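Local atomic coordinates of cysteine hydrolase (Staphylococcus aureus, PDB entry 6KUA), a protein that hydrolyses nicotinamide to nicotinic acid and ammonia, as a nicotinamidase of the isochorismatase-like cysteine hydrolase family. Residues A[152-156]-A[157-161]; A[113-116]-A[117-121]; A[137-140]-A[141-145]. All coordinates share one frame; numbering follows the deposited sequence.

Interactions 1 and 3 belong to the same beta-alpha-beta unit, formed by strand 126-132, helix 137-147 and strand 151-160. Their centres are 12 Å apart and they touch: I152 CD1 lies 3.4 Å from A142 O, and V159 CG1 lies 4.0 Å from V138 CG1. Interaction 2, on helix 115-121, is on the opposite side of the chain's centre from interaction 1 (centres 22 Å apart); its nearest atoms are about 5 Å from those of interaction 3. The side chain of C137, in interaction 3, is about 7 Å from the zinc ion. R120 of interaction 2 meets D116 of the third subunit, and H140 of interaction 3 meets H173 of the fourth.

Interaction 1 of 3, residues A[152-156]-A[157-161]; sequences ISVPA and EGVAS
A type I beta turn from P155 to G158 interrupts strand 151-160, an outermost strand of the parallel sheet within this chain. Both corner residues, A156 and E157, have backbone angles in the right-handed helical region, which identifies the turn, and the hydrogen bond from G158 N to P155 O closes it at 2.8 Å. The N-H points well at its acceptor, but the donor stands above the carbonyl plane of P155 and does not meet a lone pair. At the corner, the end of the exposed E157 side chain leads away from the preceding residues.

Just outside the turn the chain is drawn together by two valines. V154 CG1 meets V159 CG1 at 3.7 Å, and the two side chains cross at about a right angle. V154 holds CG1 anti to its own backbone N (chi1 -174°), which brings that methyl to the valine beyond the turn. The other branch of V159, CG2, lies between its own backbone N and carbonyl carbon, and rests 3.6 Å from P155 O.

F174 of helix 164-176 packs on V154, while H167 and L171 of the same helix cover V159; P155 lies on E128 and V130 of strand 126-132. This kink within the strand is thus held by one directional bond, in which P155 O and G158 N satisfy each other, and by a purely apolar, non-directional valine contact.

Interaction 2 of 3, residues A[113-116]-A[117-121]; sequences TPLD and SLLRE
P114 lays its ring alongside L118, the two side chains pointing the same way with CG of P114 4.1 Å from CD1 of L118. P114 is the N-cap residue of helix 115-121, and T113 just before it forms an ST turn: OG1 of T113 accepts from L115 N at 3.3 Å. A water at this end accepts from S117 N at 2.9 Å and is only weakly bonded to T113 O. The helix proper starts with L118 N donating to P114 O at 2.9 Å.

Next along the helix, CG of L115 packs against CD1 of L119 at 3.9 Å. F50 of strand 48-54 touches both leucines, so this side of the helix lies against the sheet.

D116 and R120 form a salt bridge. D116 turns CG anti to its backbone N (chi1 177°), and the R120 chain runs extended from CG to NE to meet it. NE is 3.1 Å from both OD1 and OD2 of D116; it donates to OD1, nearly straight at 167°, from the syn side but tilted out of the carboxylate plane. OD1 is in the guanidinium plane, although the two planes stand 76° apart. Y150 OH also bonds OD1. The main polar partner of R120 NH2 is OD2 of D116 of the third subunit, with the pair within the chain alongside it: there OD2 of D116 approaches NH2 of R120 to 3.1 Å.

Interaction 3 of 3, residues A[137-140]-A[141-145]; sequences CVLH and TAISA
T141 reaches back one turn to C137 with both of its donors. OG1 of T141 gives its proton to C137 O at 2.8 Å, and T141 N donates to the same oxygen at 2.9 Å; they come from opposite faces of the carbonyl plane, OG1 tilted 28° from it and N 32°. With chi1 at -63°, OG1 sits beside the backbone N of T141, which lets hydroxyl and amide act together. OG1 has a further partner, S109 OG, so the hydroxyl is bonded on two sides while C137 O is gripped by two donors.

The remaining carbonyls are served by the helical ladder. A142 N donates to V138 O at 2.7 Å, I143 N to L139 O at 2.9 Å, and S144 N to H140 O at 3.2 Å, the longest of the set. Side-chain polar ends find partners elsewhere: S144 OG bonds D108 OD2, and H140 NE2 bonds H173 NE2 of the fourth subunit, while the H140 ring meets Y107 edge-to-face.

L139 and I143 run side by side, with their CD1 atoms 3.7 Å apart. W169 of the fourth subunit packs on L139, and I143 of that subunit meets its counterpart here.

C137 opens the helix that follows strand 126-132, near D10, Y107 and the zinc ion. This placement is consistent with the strand-loop-helix site of isochorismatase-fold cysteine hydrolases, which carry their nucleophilic cysteine at the start of such a helix.

Interaction 1 of 3, residues A[152-156]-A[157-161]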
loop_
_atom_site.group_PDB
_atom_site.type_symbol
_atom_site.label_atom_id
_atom_site.label_comp_id
_atom_site.label_asym_id
_atom_site.label_seq_id
_atom_site.Cartn_x
_atom_site.Cartn_y
_atom_site.Cartn_z
ATOM N N ILE A 152 15.226 8.218 -9.195
ATOM C CA ILE A 152 15.259 9.202 -8.120
ATOM C C ILE A 152 16.445 10.136 -8.297
ATOM O O ILE A 152 17.572 9.686 -8.524
ATOM C CB ILE A 152 15.351 8.530 -6.739
ATOM C CG1 ILE A 152 14.125 7.648 -6.479
ATOM C CG2 ILE A 152 15.510 9.589 -5.667
ATOM C CD1 ILE A 152 14.273 6.793 -5.237
ATOM N N SER A 153 16.206 11.433 -8.111
ATOM C CA SER A 153 17.271 12.419 -8.058
ATOM C C SER A 153 17.097 13.267 -6.811
ATOM O O SER A 153 16.017 13.824 -6.574
ATOM C CB SER A 153 17.277 13.293 -9.325
ATOM O OG SER A 153 18.408 14.142 -9.337
ATOM N N VAL A 154 18.142 13.343 -5.993
ATOM C CA VAL A 154 18.110 14.248 -4.846
ATOM C C VAL A 154 19.342 15.142 -4.893
ATOM O O VAL A 154 20.418 14.747 -4.411
ATOM C CB VAL A 154 18.035 13.494 -3.508
ATOM C CG1 VAL A 154 17.855 14.496 -2.376
ATOM C CG2 VAL A 154 16.887 12.491 -3.518
ATOM N N PRO A 155 19.234 16.342 -5.463
ATOM C CA PRO A 155 20.404 17.226 -5.559
ATOM C C PRO A 155 20.784 17.733 -4.181
ATOM O O PRO A 155 19.937 18.218 -3.433
ATOM C CB PRO A 155 19.919 18.364 -6.467
ATOM C CG PRO A 155 18.444 18.374 -6.294
ATOM C CD PRO A 155 18.047 16.918 -6.114
ATOM N N ALA A 156 22.068 17.609 -3.844
ATOM C CA ALA A 156 22.503 17.998 -2.508
ATOM C C ALA A 156 22.280 19.482 -2.245
ATOM O O ALA A 156 22.152 19.884 -1.085
ATOM C CB ALA A 156 23.976 17.640 -2.317
ATOM N N GLU A 157 22.230 20.304 -3.294
ATOM C CA GLU A 157 21.928 21.725 -3.157
ATOM C C GLU A 157 20.447 21.994 -2.914
ATOM O O GLU A 157 20.079 23.144 -2.648
ATOM C CB GLU A 157 22.366 22.471 -4.424
ATOM C CG GLU A 157 23.730 23.142 -4.366
ATOM C CD GLU A 157 23.811 24.359 -5.307
ATOM O OE1 GLU A 157 23.589 25.511 -4.840
ATOM O OE2 GLU A 157 24.082 24.156 -6.518
ATOM N N GLY A 158 19.593 20.974 -3.025
ATOM C CA GLY A 158 18.161 21.167 -2.957
ATOM C C GLY A 158 17.510 20.631 -1.700
ATOM O O GLY A 158 16.284 20.713 -1.559
ATOM N N VAL A 159 18.310 20.106 -0.768
ATOM C CA VAL A 159 17.804 19.544 0.478
ATOM C C VAL A 159 18.663 20.042 1.639
ATOM O O VAL A 159 19.818 20.430 1.458
ATOM C CB VAL A 159 17.781 17.996 0.437
ATOM C CG1 VAL A 159 16.703 17.496 -0.540
ATOM C CG2 VAL A 159 19.158 17.454 0.035
ATOM N N ALA A 160 18.087 20.024 2.847
ATOM C CA ALA A 160 18.807 20.452 4.043
ATOM C C ALA A 160 18.258 19.763 5.284
ATOM O O ALA A 160 17.093 19.366 5.335
ATOM C CB ALA A 160 18.727 21.967 4.238
ATOM N N SER A 161 19.105 19.670 6.312
ATOM C CA SER A 161 18.674 19.185 7.618
ATOM C C SER A 161 19.308 20.020 8.727
ATOM O O SER A 161 20.347 20.656 8.539
ATOM C CB SER A 161 19.038 17.706 7.821
ATOM O OG SER A 161 18.524 17.240 9.056
#

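Interaction 2 of 3, residues A[113-116]-A[117-121]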
loop_
_atom_site.group_PDB
_atom_site.type_symbol
_atom_site.label_atom_id
_atom_site.label_comp_id
_atom_site.label_asym_id
_atom_site.label_seq_id
_atom_site.Cartn_x
_atom_site.Cartn_y
_atom_site.Cartn_z
ATOM N N THR A 113 -1.561 9.035 0.685
ATOM C CA THR A 113 -1.821 10.081 -0.292
ATOM C C THR A 113 -2.027 9.470 -1.673
ATOM O O THR A 113 -1.710 8.299 -1.898
ATOM C CB THR A 113 -0.667 11.092 -0.360
ATOM O OG1 THR A 113 0.424 10.480 -1.066
ATOM C CG2 THR A 113 -0.232 11.551 1.066
ATOM N N PRO A 114 -2.583 10.226 -2.612
ATOM C CA PRO A 114 -2.710 9.718 -3.982
ATOM C C PRO A 114 -1.488 10.009 -4.857
ATOM O O PRO A 114 -1.588 9.965 -6.089
ATOM C CB PRO A 114 -3.941 10.458 -4.503
ATOM C CG PRO A 114 -3.893 11.780 -3.781
ATOM C CD PRO A 114 -3.315 11.495 -2.421
ATOM N N LEU A 115 -0.338 10.308 -4.247
ATOM C CA LEU A 115 0.814 10.768 -5.025
ATOM C C LEU A 115 1.217 9.750 -6.089
ATOM O O LEU A 115 1.387 10.099 -7.260
ATOM C CB LEU A 115 1.990 11.076 -4.103
ATOM C CG LEU A 115 3.260 11.533 -4.835
ATOM C CD1 LEU A 115 2.997 12.838 -5.610
ATOM C CD2 LEU A 115 4.416 11.699 -3.835
ATOM N N ASP A 116 1.371 8.484 -5.705
ATOM C CA ASP A 116 1.808 7.477 -6.670
ATOM C C ASP A 116 0.831 7.388 -7.839
ATOM O O ASP A 116 1.240 7.373 -9.012
ATOM C CB ASP A 116 1.967 6.123 -5.969
ATOM C CG ASP A 116 2.360 4.994 -6.917
ATOM O OD1 ASP A 116 3.192 5.222 -7.828
ATOM O OD2 ASP A 116 1.847 3.857 -6.729
ATOM N N SER A 117 -0.471 7.352 -7.540
ATOM C CA SER A 117 -1.448 7.233 -8.619
ATOM C C SER A 117 -1.458 8.474 -9.508
ATOM O O SER A 117 -1.646 8.357 -10.724
ATOM C CB SER A 117 -2.842 6.976 -8.051
ATOM O OG SER A 117 -3.382 8.193 -7.588
ATOM N N LEU A 118 -1.243 9.658 -8.922
ATOM C CA LEU A 118 -1.146 10.879 -9.715
ATOM C C LEU A 118 0.049 10.846 -10.658
ATOM O O LEU A 118 -0.060 11.261 -11.817
ATOM C CB LEU A 118 -1.043 12.089 -8.798
ATOM C CG LEU A 118 -2.341 12.487 -8.086
ATOM C CD1 LEU A 118 -2.039 13.505 -6.979
ATOM C CD2 LEU A 118 -3.362 13.050 -9.080
ATOM N N LEU A 119 1.207 10.394 -10.168
ATOM C CA LEU A 119 2.388 10.262 -11.015
ATOM C C LEU A 119 2.163 9.249 -12.136
ATOM O O LEU A 119 2.530 9.498 -13.294
ATOM C CB LEU A 119 3.588 9.851 -10.164
ATOM C CG LEU A 119 4.015 10.802 -9.049
ATOM C CD1 LEU A 119 4.967 10.105 -8.044
ATOM C CD2 LEU A 119 4.660 12.036 -9.651
ATOM N N ARG A 120 1.568 8.096 -11.807
ATOM C CA ARG A 120 1.332 7.056 -12.811
ATOM C C ARG A 120 0.359 7.524 -13.893
ATOM O O ARG A 120 0.566 7.229 -15.076
ATOM C CB ARG A 120 0.801 5.792 -12.155
ATOM C CG ARG A 120 1.805 5.036 -11.290
ATOM C CD ARG A 120 1.198 3.708 -10.795
ATOM N NE ARG A 120 1.972 3.130 -9.694
ATOM C CZ ARG A 120 2.019 1.833 -9.407
ATOM N NH1 ARG A 120 1.340 0.959 -10.138
ATOM N NH2 ARG A 120 2.767 1.407 -8.401
ATOM N N GLU A 121 -0.720 8.231 -13.502
ATOM C CA GLU A 121 -1.672 8.811 -14.459
ATOM C C GLU A 121 -0.954 9.607 -15.545
ATOM O O GLU A 121 -1.399 9.654 -16.693
ATOM C CB GLU A 121 -2.650 9.766 -13.749
ATOM C CG GLU A 121 -3.911 9.184 -13.131
ATOM C CD GLU A 121 -4.616 10.173 -12.181
ATOM O OE1 GLU A 121 -4.646 11.389 -12.469
ATOM O OE2 GLU A 121 -5.128 9.738 -11.125
HETATM O O HOH W 1 -1.315 6.754 -4.804
#

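Interaction 3 of 3, residues A[137-140]-A[141-145]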
loop_
_atom_site.group_PDB
_atom_site.type_symbol
_atom_site.label_atom_id
_atom_site.label_comp_id
_atom_site.label_asym_id
_atom_site.label_seq_id
_atom_site.Cartn_x
_atom_site.Cartn_y
_atom_site.Cartn_z
ATOM N N CYS A 137 11.741 13.651 6.251
ATOM C CA CYS A 137 10.684 13.612 5.235
ATOM C C CYS A 137 11.229 13.305 3.846
ATOM O O CYS A 137 10.607 12.555 3.081
ATOM C CB CYS A 137 9.922 14.935 5.219
ATOM S SG CYS A 137 8.964 15.139 6.722
ATOM N N VAL A 138 12.363 13.902 3.487
ATOM C CA VAL A 138 12.991 13.591 2.208
ATOM C C VAL A 138 13.370 12.113 2.147
ATOM O O VAL A 138 13.078 11.411 1.168
ATOM C CB VAL A 138 14.210 14.500 2.001
ATOM C CG1 VAL A 138 14.964 14.092 0.760
ATOM C CG2 VAL A 138 13.765 15.981 1.963
ATOM N N LEU A 139 14.029 11.622 3.203
ATOM C CA LEU A 139 14.472 10.228 3.243
ATOM C C LEU A 139 13.290 9.270 3.134
ATOM O O LEU A 139 13.301 8.337 2.323
ATOM C CB LEU A 139 15.250 9.966 4.545
ATOM C CG LEU A 139 15.463 8.487 4.912
ATOM C CD1 LEU A 139 16.535 7.884 4.033
ATOM C CD2 LEU A 139 15.827 8.292 6.407
ATOM N N HIS A 140 12.261 9.480 3.964
ATOM C CA HIS A 140 11.092 8.607 3.927
ATOM C C HIS A 140 10.406 8.665 2.566
ATOM O O HIS A 140 9.952 7.638 2.047
ATOM C CB HIS A 140 10.109 8.983 5.040
ATOM C CG HIS A 140 10.588 8.640 6.422
ATOM N ND1 HIS A 140 9.731 8.232 7.421
ATOM C CD2 HIS A 140 11.826 8.669 6.981
ATOM C CE1 HIS A 140 10.416 8.020 8.534
ATOM N NE2 HIS A 140 11.688 8.271 8.294
ATOM N N THR A 141 10.287 9.866 1.994
ATOM C CA THR A 141 9.728 9.992 0.654
ATOM C C THR A 141 10.594 9.265 -0.365
ATOM O O THR A 141 10.074 8.540 -1.216
ATOM C CB THR A 141 9.581 11.473 0.290
ATOM O OG1 THR A 141 8.656 12.089 1.193
ATOM C CG2 THR A 141 9.085 11.654 -1.159
ATOM N N ALA A 142 11.925 9.421 -0.272
ATOM C CA ALA A 142 12.827 8.776 -1.230
ATOM C C ALA A 142 12.733 7.253 -1.160
ATOM O O ALA A 142 12.774 6.575 -2.193
ATOM C CB ALA A 142 14.271 9.226 -0.985
ATOM N N ILE A 143 12.584 6.702 0.048
ATOM C CA ILE A 143 12.501 5.251 0.215
ATOM C C ILE A 143 11.238 4.699 -0.435
ATOM O O ILE A 143 11.278 3.670 -1.117
ATOM C CB ILE A 143 12.570 4.877 1.707
ATOM C CG1 ILE A 143 13.979 5.126 2.233
ATOM C CG2 ILE A 143 12.150 3.409 1.899
ATOM C CD1 ILE A 143 14.050 5.208 3.716
ATOM N N SER A 144 10.103 5.380 -0.257
ATOM C CA SER A 144 8.884 4.941 -0.928
ATOM C C SER A 144 8.993 5.079 -2.445
ATOM O O SER A 144 8.512 4.212 -3.181
ATOM C CB SER A 144 7.682 5.730 -0.418
ATOM O OG SER A 144 7.169 5.084 0.735
ATOM N N ALA A 145 9.566 6.191 -2.926
ATOM C CA ALA A 145 9.798 6.337 -4.356
ATOM C C ALA A 145 10.629 5.177 -4.871
ATOM O O ALA A 145 10.330 4.601 -5.927
ATOM C CB ALA A 145 10.492 7.676 -4.662
#